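Local coordinates for extracellular solute-binding protein, family 7 (Colwellia psychrerythraea, PDB 4PET) that binds pyruvate together with a calcium ion and probably serves as the periplasmic solute-binding component of a TRAP transporter, at residues A[338-341]-A[342-346]; A[346-349]-A[350-354]; A[271-274]-A[275-279]; A[307-310]-A[311-315]. All coordinates share one frame; numbering follows the deposited sequence.

Interaction 1 of 4, residues A[338-341]-A[342-346]; sequences QIRA and WTNLS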
loop_
_atom_site.group_PDB
_atom_site.type_symbol
_atom_site.label_atom_id
_atom_site.label_comp_id
_atom_site.label_asym_id
_atom_site.label_seq_id
_atom_site.Cartn_x
_atom_site.Cartn_y
_atom_site.Cartn_z
ATOM N N GLN A 338 6.665 15.341 -6.472
ATOM C CA GLN A 338 5.866 15.834 -5.365
ATOM C C GLN A 338 5.748 14.822 -4.243
ATOM O O GLN A 338 6.006 15.144 -3.076
ATOM C CB GLN A 338 4.480 16.199 -5.848
ATOM C CG GLN A 338 3.512 16.513 -4.733
ATOM C CD GLN A 338 2.224 17.075 -5.265
ATOM O OE1 GLN A 338 1.177 16.414 -5.254
ATOM N NE2 GLN A 338 2.295 18.295 -5.755
ATOM N N ILE A 339 5.384 13.594 -4.606
ATOM C CA ILE A 339 5.163 12.551 -3.602
ATOM C C ILE A 339 6.491 12.007 -3.027
ATOM O O ILE A 339 6.556 11.695 -1.845
ATOM C CB ILE A 339 4.271 11.411 -4.168
ATOM C CG1 ILE A 339 3.715 10.548 -3.049
ATOM C CG2 ILE A 339 5.036 10.521 -5.206
ATOM C CD1 ILE A 339 2.737 11.258 -2.205
ATOM N N ARG A 340 7.554 11.955 -3.829
ATOM C CA ARG A 340 8.830 11.417 -3.339
ATOM C C ARG A 340 9.346 12.258 -2.193
ATOM O O ARG A 340 9.996 11.765 -1.266
ATOM C CB ARG A 340 9.870 11.405 -4.457
ATOM C CG ARG A 340 11.300 11.031 -4.024
ATOM C CD ARG A 340 11.398 9.621 -3.453
ATOM N NE ARG A 340 10.645 8.670 -4.264
ATOM C CZ ARG A 340 11.147 8.007 -5.302
ATOM N NH1 ARG A 340 12.411 8.172 -5.657
ATOM N NH2 ARG A 340 10.389 7.159 -5.985
ATOM N N ALA A 341 9.071 13.549 -2.242
ATOM C CA ALA A 341 9.528 14.404 -1.152
ATOM C C ALA A 341 8.917 13.918 0.174
ATOM O O ALA A 341 9.581 13.901 1.224
ATOM C CB ALA A 341 9.167 15.866 -1.442
ATOM N N TRP A 342 7.657 13.503 0.134
ATOM C CA TRP A 342 6.977 13.030 1.336
ATOM C C TRP A 342 7.476 11.652 1.765
ATOM O O TRP A 342 7.619 11.358 2.955
ATOM C CB TRP A 342 5.461 12.958 1.099
ATOM C CG TRP A 342 4.730 12.196 2.191
ATOM C CD1 TRP A 342 3.942 11.092 2.034
ATOM C CD2 TRP A 342 4.766 12.467 3.600
ATOM N NE1 TRP A 342 3.473 10.674 3.251
ATOM C CE2 TRP A 342 3.970 11.492 4.233
ATOM C CE3 TRP A 342 5.379 13.450 4.386
ATOM C CZ2 TRP A 342 3.764 11.476 5.617
ATOM C CZ3 TRP A 342 5.179 13.431 5.756
ATOM C CH2 TRP A 342 4.389 12.450 6.362
ATOM N N THR A 343 7.670 10.782 0.787
ATOM C CA THR A 343 8.257 9.476 1.041
ATOM C C THR A 343 9.607 9.610 1.733
ATOM O O THR A 343 9.894 8.874 2.665
ATOM C CB THR A 343 8.453 8.734 -0.295
ATOM O OG1 THR A 343 7.168 8.355 -0.814
ATOM C CG2 THR A 343 9.357 7.509 -0.119
ATOM N N ASN A 344 10.430 10.544 1.252
ATOM C CA ASN A 344 11.743 10.809 1.799
ATOM C C ASN A 344 11.678 11.362 3.212
ATOM O O ASN A 344 12.500 11.027 4.054
ATOM C CB ASN A 344 12.495 11.846 0.934
ATOM C CG ASN A 344 13.071 11.249 -0.353
ATOM O OD1 ASN A 344 13.181 10.041 -0.497
ATOM N ND2 ASN A 344 13.465 12.113 -1.275
ATOM N N LEU A 345 10.726 12.249 3.460
ATOM C CA LEU A 345 10.615 12.868 4.770
ATOM C C LEU A 345 10.057 11.866 5.781
ATOM O O LEU A 345 10.299 11.981 6.982
ATOM C CB LEU A 345 9.696 14.088 4.696
ATOM C CG LEU A 345 9.518 14.887 5.988
ATOM C CD1 LEU A 345 10.859 15.479 6.448
ATOM C CD2 LEU A 345 8.448 15.970 5.766
ATOM N N SER A 346 9.313 10.885 5.286
ATOM C CA SER A 346 8.524 10.024 6.161
ATOM C C SER A 346 9.154 8.615 6.208
ATOM O O SER A 346 10.069 8.380 6.990
ATOM C CB SER A 346 7.044 10.009 5.715
ATOM O OG SER A 346 6.896 9.521 4.354
#

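Interaction 2 of 4, residues A[346-349]-A[350-354]; sequences SDRA and YLDNF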
loop_
_atom_site.group_PDB
_atom_site.type_symbol
_atom_site.label_atom_id
_atom_site.label_comp_id
_atom_site.label_asym_id
_atom_site.label_seq_id
_atom_site.Cartn_x
_atom_site.Cartn_y
_atom_site.Cartn_z
ATOM N N SER A 346 9.313 10.885 5.286
ATOM C CA SER A 346 8.524 10.024 6.161
ATOM C C SER A 346 9.154 8.615 6.208
ATOM O O SER A 346 10.069 8.380 6.990
ATOM C CB SER A 346 7.044 10.009 5.715
ATOM O OG SER A 346 6.896 9.521 4.354
ATOM N N ASP A 347 8.702 7.690 5.363
ATOM C CA ASP A 347 9.204 6.309 5.417
ATOM C C ASP A 347 10.729 6.178 5.232
ATOM O O ASP A 347 11.372 5.418 5.936
ATOM C CB ASP A 347 8.486 5.427 4.377
ATOM C CG ASP A 347 7.136 4.877 4.885
ATOM O OD1 ASP A 347 6.800 5.116 6.061
ATOM O OD2 ASP A 347 6.427 4.175 4.118
ATOM N N ARG A 348 11.319 6.883 4.284
ATOM C CA ARG A 348 12.737 6.654 4.011
ATOM C C ARG A 348 13.633 7.099 5.175
ATOM O O ARG A 348 14.581 6.387 5.565
ATOM C CB ARG A 348 13.126 7.386 2.736
ATOM C CG ARG A 348 14.492 7.048 2.180
ATOM C CD ARG A 348 15.088 8.333 1.702
ATOM N NE ARG A 348 16.055 8.219 0.635
ATOM C CZ ARG A 348 16.742 9.262 0.178
ATOM N NH1 ARG A 348 16.563 10.460 0.732
ATOM N NH2 ARG A 348 17.613 9.117 -0.812
ATOM N N ALA A 349 13.356 8.282 5.713
ATOM C CA ALA A 349 14.068 8.783 6.889
ATOM C C ALA A 349 14.008 7.737 8.004
ATOM O O ALA A 349 15.022 7.427 8.682
ATOM C CB ALA A 349 13.430 10.084 7.345
ATOM N N TYR A 350 12.807 7.185 8.164
ATOM C CA TYR A 350 12.523 6.197 9.197
ATOM C C TYR A 350 13.290 4.875 8.934
ATOM O O TYR A 350 13.968 4.385 9.801
ATOM C CB TYR A 350 10.996 6.008 9.282
ATOM C CG TYR A 350 10.551 4.975 10.276
ATOM C CD1 TYR A 350 10.423 5.284 11.633
ATOM C CD2 TYR A 350 10.275 3.693 9.872
ATOM C CE1 TYR A 350 10.008 4.330 12.541
ATOM C CE2 TYR A 350 9.888 2.735 10.765
ATOM C CZ TYR A 350 9.746 3.058 12.099
ATOM O OH TYR A 350 9.361 2.068 12.975
ATOM N N LEU A 351 13.223 4.344 7.715
ATOM C CA LEU A 351 13.938 3.111 7.376
ATOM C C LEU A 351 15.468 3.256 7.380
ATOM O O LEU A 351 16.188 2.305 7.745
ATOM C CB LEU A 351 13.504 2.629 6.011
ATOM C CG LEU A 351 12.023 2.322 5.850
ATOM C CD1 LEU A 351 11.713 2.139 4.394
ATOM C CD2 LEU A 351 11.662 1.100 6.616
ATOM N N ASP A 352 15.961 4.425 6.955
ATOM C CA ASP A 352 17.395 4.742 7.020
ATOM C C ASP A 352 17.884 4.809 8.465
ATOM O O ASP A 352 19.019 4.405 8.771
ATOM C CB ASP A 352 17.706 6.077 6.318
ATOM C CG ASP A 352 17.613 5.973 4.804
ATOM O OD1 ASP A 352 17.427 4.833 4.327
ATOM O OD2 ASP A 352 17.731 7.009 4.095
ATOM N N ASN A 353 17.038 5.324 9.355
ATOM C CA ASN A 353 17.481 5.603 10.723
ATOM C C ASN A 353 17.245 4.512 11.774
ATOM O O ASN A 353 17.961 4.468 12.783
ATOM C CB ASN A 353 16.870 6.906 11.202
ATOM C CG ASN A 353 17.591 8.116 10.645
ATOM O OD1 ASN A 353 18.707 8.414 11.051
ATOM N ND2 ASN A 353 16.956 8.822 9.719
ATOM N N PHE A 354 16.261 3.638 11.565
ATOM C CA PHE A 354 15.940 2.627 12.577
ATOM C C PHE A 354 15.935 1.201 12.043
ATOM O O PHE A 354 15.011 0.798 11.347
ATOM C CB PHE A 354 14.603 2.974 13.231
ATOM C CG PHE A 354 14.553 4.383 13.740
ATOM C CD1 PHE A 354 15.414 4.776 14.757
ATOM C CD2 PHE A 354 13.680 5.319 13.197
ATOM C CE1 PHE A 354 15.400 6.070 15.229
ATOM C CE2 PHE A 354 13.651 6.629 13.670
ATOM C CZ PHE A 354 14.517 7.006 14.688
#

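Interaction 3 of 4, residues A[271-274]-A[275-279]; sequences DMYS and QSMHA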
loop_
_atom_site.group_PDB
_atom_site.type_symbol
_atom_site.label_atom_id
_atom_site.label_comp_id
_atom_site.label_asym_id
_atom_site.label_seq_id
_atom_site.Cartn_x
_atom_site.Cartn_y
_atom_site.Cartn_z
ATOM N N ASP A 271 -4.857 -6.220 -2.070
ATOM C CA ASP A 271 -4.407 -7.396 -1.331
ATOM C C ASP A 271 -3.226 -8.061 -2.009
ATOM O O ASP A 271 -2.375 -8.617 -1.332
ATOM C CB ASP A 271 -5.495 -8.444 -1.220
ATOM C CG ASP A 271 -6.441 -8.205 -0.053
ATOM O OD1 ASP A 271 -6.092 -7.508 0.936
ATOM O OD2 ASP A 271 -7.561 -8.749 -0.126
HETATM N N MSE A 272 -3.160 -8.044 -3.347
HETATM C CA MSE A 272 -2.006 -8.683 -3.998
HETATM C C MSE A 272 -0.655 -8.043 -3.624
HETATM O O MSE A 272 0.373 -8.725 -3.616
HETATM C CB MSE A 272 -2.150 -8.773 -5.524
HETATM C CG MSE A 272 -1.363 -9.939 -6.123
HETATM SE SE MSE A 272 -0.948 -9.699 -8.005
HETATM C CE MSE A 272 0.528 -8.542 -7.821
ATOM N N TYR A 273 -0.654 -6.745 -3.325
ATOM C CA TYR A 273 0.557 -6.079 -2.899
ATOM C C TYR A 273 0.942 -6.552 -1.487
ATOM O O TYR A 273 2.113 -6.762 -1.199
ATOM C CB TYR A 273 0.354 -4.568 -2.901
ATOM C CG TYR A 273 1.542 -3.794 -2.375
ATOM C CD1 TYR A 273 2.822 -4.133 -2.752
ATOM C CD2 TYR A 273 1.378 -2.714 -1.525
ATOM C CE1 TYR A 273 3.921 -3.442 -2.275
ATOM C CE2 TYR A 273 2.501 -2.001 -1.025
ATOM C CZ TYR A 273 3.757 -2.364 -1.424
ATOM O OH TYR A 273 4.865 -1.661 -0.960
ATOM N N SER A 274 -0.051 -6.662 -0.609
ATOM C CA SER A 274 0.195 -7.234 0.711
ATOM C C SER A 274 0.702 -8.668 0.593
ATOM O O SER A 274 1.600 -9.029 1.323
ATOM C CB SER A 274 -1.067 -7.188 1.543
ATOM O OG SER A 274 -1.496 -5.840 1.620
ATOM N N GLN A 275 0.142 -9.475 -0.313
ATOM C CA GLN A 275 0.638 -10.842 -0.507
ATOM C C GLN A 275 2.049 -10.852 -1.089
ATOM O O GLN A 275 2.891 -11.666 -0.664
ATOM C CB GLN A 275 -0.281 -11.686 -1.412
ATOM C CG GLN A 275 0.008 -13.212 -1.335
ATOM C CD GLN A 275 -0.847 -14.061 -2.275
ATOM O OE1 GLN A 275 -1.598 -13.547 -3.096
ATOM N NE2 GLN A 275 -0.711 -15.376 -2.169
ATOM N N SER A 276 2.312 -9.986 -2.073
ATOM C CA SER A 276 3.656 -9.890 -2.635
ATOM C C SER A 276 4.647 -9.510 -1.534
ATOM O O SER A 276 5.757 -10.031 -1.505
ATOM C CB SER A 276 3.774 -8.857 -3.767
ATOM O OG SER A 276 2.968 -9.210 -4.861
HETATM N N MSE A 277 4.265 -8.591 -0.656
HETATM C CA MSE A 277 5.154 -8.221 0.456
HETATM C C MSE A 277 5.380 -9.406 1.369
HETATM O O MSE A 277 6.530 -9.754 1.712
HETATM C CB MSE A 277 4.565 -7.073 1.261
HETATM C CG MSE A 277 4.720 -5.771 0.574
HETATM SE SE MSE A 277 6.444 -4.985 0.702
HETATM C CE MSE A 277 6.391 -4.540 2.634
ATOM N N HIS A 278 4.287 -10.067 1.708
ATOM C CA HIS A 278 4.341 -11.194 2.628
ATOM C C HIS A 278 5.241 -12.278 2.065
ATOM O O HIS A 278 6.170 -12.781 2.735
ATOM C CB HIS A 278 2.932 -11.746 2.890
ATOM C CG HIS A 278 2.927 -13.033 3.662
ATOM N ND1 HIS A 278 3.280 -13.107 4.995
ATOM C CD2 HIS A 278 2.585 -14.294 3.296
ATOM C CE1 HIS A 278 3.175 -14.361 5.411
ATOM N NE2 HIS A 278 2.748 -15.099 4.399
ATOM N N ALA A 279 4.984 -12.637 0.820
ATOM C CA ALA A 279 5.694 -13.754 0.216
ATOM C C ALA A 279 7.164 -13.442 0.052
ATOM O O ALA A 279 8.021 -14.326 0.176
ATOM C CB ALA A 279 5.080 -14.080 -1.127
#

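Interaction 4 of 4, residues A[307-310]-A[311-315]; sequences IVQA and NDELL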
loop_
_atom_site.group_PDB
_atom_site.type_symbol
_atom_site.label_atom_id
_atom_site.label_comp_id
_atom_site.label_asym_id
_atom_site.label_seq_id
_atom_site.Cartn_x
_atom_site.Cartn_y
_atom_site.Cartn_z
ATOM N N ILE A 307 22.792 3.740 -17.640
ATOM C CA ILE A 307 21.398 3.363 -17.711
ATOM C C ILE A 307 20.467 4.535 -17.343
ATOM O O ILE A 307 19.416 4.708 -17.976
ATOM C CB ILE A 307 21.101 2.148 -16.796
ATOM C CG1 ILE A 307 21.828 0.896 -17.300
ATOM C CG2 ILE A 307 19.627 1.846 -16.762
ATOM C CD1 ILE A 307 21.656 -0.285 -16.354
ATOM N N VAL A 308 20.841 5.321 -16.331
ATOM C CA VAL A 308 20.045 6.485 -15.920
ATOM C C VAL A 308 19.967 7.481 -17.084
ATOM O O VAL A 308 18.898 8.031 -17.401
ATOM C CB VAL A 308 20.668 7.202 -14.699
ATOM C CG1 VAL A 308 20.050 8.575 -14.506
ATOM C CG2 VAL A 308 20.527 6.368 -13.429
ATOM N N GLN A 309 21.111 7.671 -17.731
ATOM C CA GLN A 309 21.227 8.601 -18.845
ATOM C C GLN A 309 20.384 8.137 -20.030
ATOM O O GLN A 309 19.727 8.941 -20.672
ATOM C CB GLN A 309 22.700 8.740 -19.246
ATOM C CG GLN A 309 22.941 9.638 -20.450
ATOM C CD GLN A 309 24.406 9.869 -20.759
ATOM O OE1 GLN A 309 24.990 10.853 -20.320
ATOM N NE2 GLN A 309 25.004 8.965 -21.527
ATOM N N ALA A 310 20.436 6.841 -20.332
ATOM C CA ALA A 310 19.737 6.292 -21.501
ATOM C C ALA A 310 18.254 6.400 -21.226
ATOM O O ALA A 310 17.485 6.786 -22.078
ATOM C CB ALA A 310 20.119 4.840 -21.729
ATOM N N ASN A 311 17.858 6.081 -20.002
ATOM C CA ASN A 311 16.480 6.294 -19.611
ATOM C C ASN A 311 16.023 7.764 -19.817
ATOM O O ASN A 311 15.013 7.992 -20.452
ATOM C CB ASN A 311 16.293 5.838 -18.164
ATOM C CG ASN A 311 14.848 5.873 -17.715
ATOM O OD1 ASN A 311 14.011 5.074 -18.158
ATOM N ND2 ASN A 311 14.550 6.783 -16.787
ATOM N N ASP A 312 16.753 8.736 -19.277
ATOM C CA ASP A 312 16.450 10.167 -19.472
ATOM C C ASP A 312 16.389 10.526 -20.974
ATOM O O ASP A 312 15.507 11.248 -21.427
ATOM C CB ASP A 312 17.536 11.077 -18.830
ATOM C CG ASP A 312 17.492 11.135 -17.285
ATOM O OD1 ASP A 312 16.504 10.708 -16.647
ATOM O OD2 ASP A 312 18.483 11.643 -16.704
ATOM N N GLU A 313 17.357 10.045 -21.739
ATOM C CA GLU A 313 17.413 10.350 -23.157
ATOM C C GLU A 313 16.165 9.827 -23.856
ATOM O O GLU A 313 15.581 10.505 -24.716
ATOM C CB GLU A 313 18.628 9.709 -23.789
ATOM C CG GLU A 313 19.955 10.391 -23.542
ATOM C CD GLU A 313 21.101 9.603 -24.175
ATOM O OE1 GLU A 313 20.800 8.769 -25.062
ATOM O OE2 GLU A 313 22.279 9.801 -23.788
ATOM N N LEU A 314 15.754 8.618 -23.490
ATOM C CA LEU A 314 14.628 7.961 -24.159
ATOM C C LEU A 314 13.288 8.540 -23.732
ATOM O O LEU A 314 12.353 8.577 -24.534
ATOM C CB LEU A 314 14.617 6.466 -23.875
ATOM C CG LEU A 314 15.196 5.551 -24.943
ATOM C CD1 LEU A 314 14.902 4.095 -24.583
ATOM C CD2 LEU A 314 14.641 5.886 -26.336
ATOM N N LEU A 315 13.187 8.972 -22.475
ATOM C CA LEU A 315 11.956 9.594 -22.009
ATOM C C LEU A 315 11.718 10.885 -22.801
ATOM O O LEU A 315 10.608 11.190 -23.209
ATOM C CB LEU A 315 12.032 9.894 -20.509
ATOM C CG LEU A 315 11.946 8.669 -19.593
ATOM C CD1 LEU A 315 12.369 9.000 -18.171
ATOM C CD2 LEU A 315 10.529 8.085 -19.610
#

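Interaction 1 of 4, residues A[338-341]-A[342-346]
Ile-339 O takes a hydrogen bond from Thr-343 N at 3.0 Å. Trp-342 N also gives this oxygen a weak bond. Asn-344 N reaches Arg-340 O at 2.8 Å, and Leu-345 N reaches Ala-341 O at 3.0 Å. Apart from the weak one, an i to i+3 bond, these are the i to i+4 bonds of helix 323-353, just where a wider pi-type turn sets in at 344-346.

The side-chain contact rests on Arg-340 and Asn-344. Arg-340 CG stands anti to the backbone N (chi1 173°), and the chain then bends twice. Arg-340 CD comes to 3.5 Å from Asn-344 OD1, and Arg-340 CG to 3.7 Å from Asn-344 ND2. The amide therefore meets the methylenes, and its plane is turned 61° from the guanidinium. Were Asn-344 an alanine, Arg-340 CG and CD would probably lose the amide packed against them, leaving the chain held mainly at its guanidinium end.

Apolar packing is lighter: Ile-339 CD1 approaches Trp-342 CD1 obliquely at 4.4 Å. Met-277 and Ser-280 of the second subunit pack on Thr-343 and Trp-342.

The charged end looks elsewhere. Arg-340 NH2 forms a salt bridge with Glu-119 and also bonds Gly-114 O, while Thr-343 OG1 bonds the other carboxylate oxygen of Glu-119. One acid thus binds two side chains three residues apart on the helix, and its negative charge is probably balanced by the arginine.

Interaction 2 of 4, residues A[346-349]-A[350-354]
Asn-353 CG lies beside its own backbone N (chi1 -78°), and a second turn (chi2 -72°) brings the amide back to Ala-349. Asn-353 ND2 bonds Ala-349 O at 2.6 Å. Asn-353 N bonds Ala-349 O too, at 3.0 Å, from the opposite face of the carbonyl plane. The ND2 bond is moderately bent (150°). Asp-352 has a similar first torsion, which folds its carboxylate back over Arg-348 O. Asp-352 OD2 is 3.8 Å from Arg-348 CG and 4.0 Å from Arg-348 NE. That oxygen lies well out of the guanidinium plane, so the two charges are merely near each other.

Ordinary helix bonds run beneath. Leu-351 N reaches Asp-347 O at 2.8 Å, and Asp-352 N reaches Arg-348 O at 2.8 Å. Leu-351 CG rests against Asp-347 O at 3.2 Å. The same oxygen sits at the edge of the Tyr-350 ring.

This is the last stretch of helix 323-353, and it is part of the dimer interface. Arg-348 bonds Leu-351 O of the second subunit, and the reverse pairing also forms. Tyr-350 OH bonds Gly-114 O, and Asp-347 OD1 bonds Asn-152, both of the second subunit.

The chemistry splits in two. Near the chain end, a side-chain amide adds a second N-H to a backbone carbonyl of the final turn. The arginine gives its N-H bonds across the interface, and Asp-352 probably tempers its charge from a distance.

Interaction 3 of 4, residues A[271-274]-A[275-279]
Tyr-273 and Met-277 lie side by side and point the same way. Met-277, a selenomethionine here, puts CG over one face of the Tyr-273 ring, 4.2 Å from its centroid and 28° off the normal: a CH-pi contact. Met-277 SE sits obliquely, 5.0 Å from the Tyr-273 ring centroid, and makes this a Met-aromatic pair one helix turn apart. Met-277 CG stands beside its backbone N (chi1 -77°), and this carries it back over the ring.

Ser-276 turns back in the same way. Ser-276 N bonds Met-272 O at 2.8 Å. Ser-276 OG lies 2.9 Å from Met-272 O and also near Asn-149 O.

All of this belongs to helix 255-290, the longest helix of the chain in this solute-binding fold. Its bonds run i to i+4, as from Met-277 N to Tyr-273 O at 2.9 Å.

One side of the helix meets the second subunit. Ser-118 there packs on both Tyr-273 and Met-277. Lys-266 and Tyr-335, both of the second subunit, form a salt bridge with Asp-271 and a hydrogen bond with His-278, respectively. On the ligand side, Met-272 touches Phe-44, a residue of the pyruvate pocket, and its side chain is about 8 Å from the bound pyruvate.

Interaction 4 of 4, residues A[307-310]-A[311-315]
Gln-309 and Glu-313 meet one turn apart through different first torsions. Gln-309 CG is anti to the backbone N (chi1 177°), and the chain runs out extended. Glu-313 CG lies beside its own backbone N (chi1 -77°), which turns the side chain back toward Gln-309. The two chains cross obliquely. Glu-313 OE2 comes to 3.4 Å from Gln-309 CG and 3.6 Å from Gln-309 NE2. Amide and carboxylate planes are 25° apart, yet the oxygen meets the side of the chain rather than pairing with the amide. Glu-313 CG also rests on Gln-309 O at 3.2 Å.

Val-308 and Asp-312 run alongside each other. Asp-312 takes the same backward lean as Glu-313. Asp-312 OD2 stands 4.1 Å from Val-308 CG1, a loose contact of methyl with carboxylate.

Asn-311 behaves differently. Its CG swings anti to the backbone N, away from the preceding turn and into the protein. There it packs on Phe-178 and Val-182 of helix 177-185, and on Pro-112 and Phe-113. Asn-311 CB still touches Ile-307 O at 3.3 Å.

Regular i to i+4 bonds of alpha-helix 301-321 underlie these positions: Asp-312 N meets Val-308 O at 2.9 Å, and Glu-313 N meets Gln-309 O at 2.8 Å.

Glu-313 OE1 forms a salt bridge with Lys-185. A glutamine in place of Glu-313 would probably leave that lysine without its opposite charge. The carboxylate is thus shared: one oxygen ties helix 301-321 to helix 177-185, and the other lies along its neighbour's chain.

In the fold
All four contacts are local, one helix turn wide. Interaction 3 is the most buried and the nearest to bound pyruvate. An aromatic ring and a selenium-bearing side chain carry it. Interactions 1 and 2 share Ser-346 and helix 323-353. They are only partly buried, and polar or charged side chains dominate them. Interactions 1, 2 and 3 all touch the second subunit, which bonds several polar groups of interactions 2 and 3 but mainly packs on interaction 1. Interaction 4 touches no other chain of the assembly. It lies on the preceding helix 301-321, with Gln-309, Asp-312 and Glu-313 on its outer side and Asn-311 buried. Interactions 3 and 4 fall on opposite sides of the chain's centre.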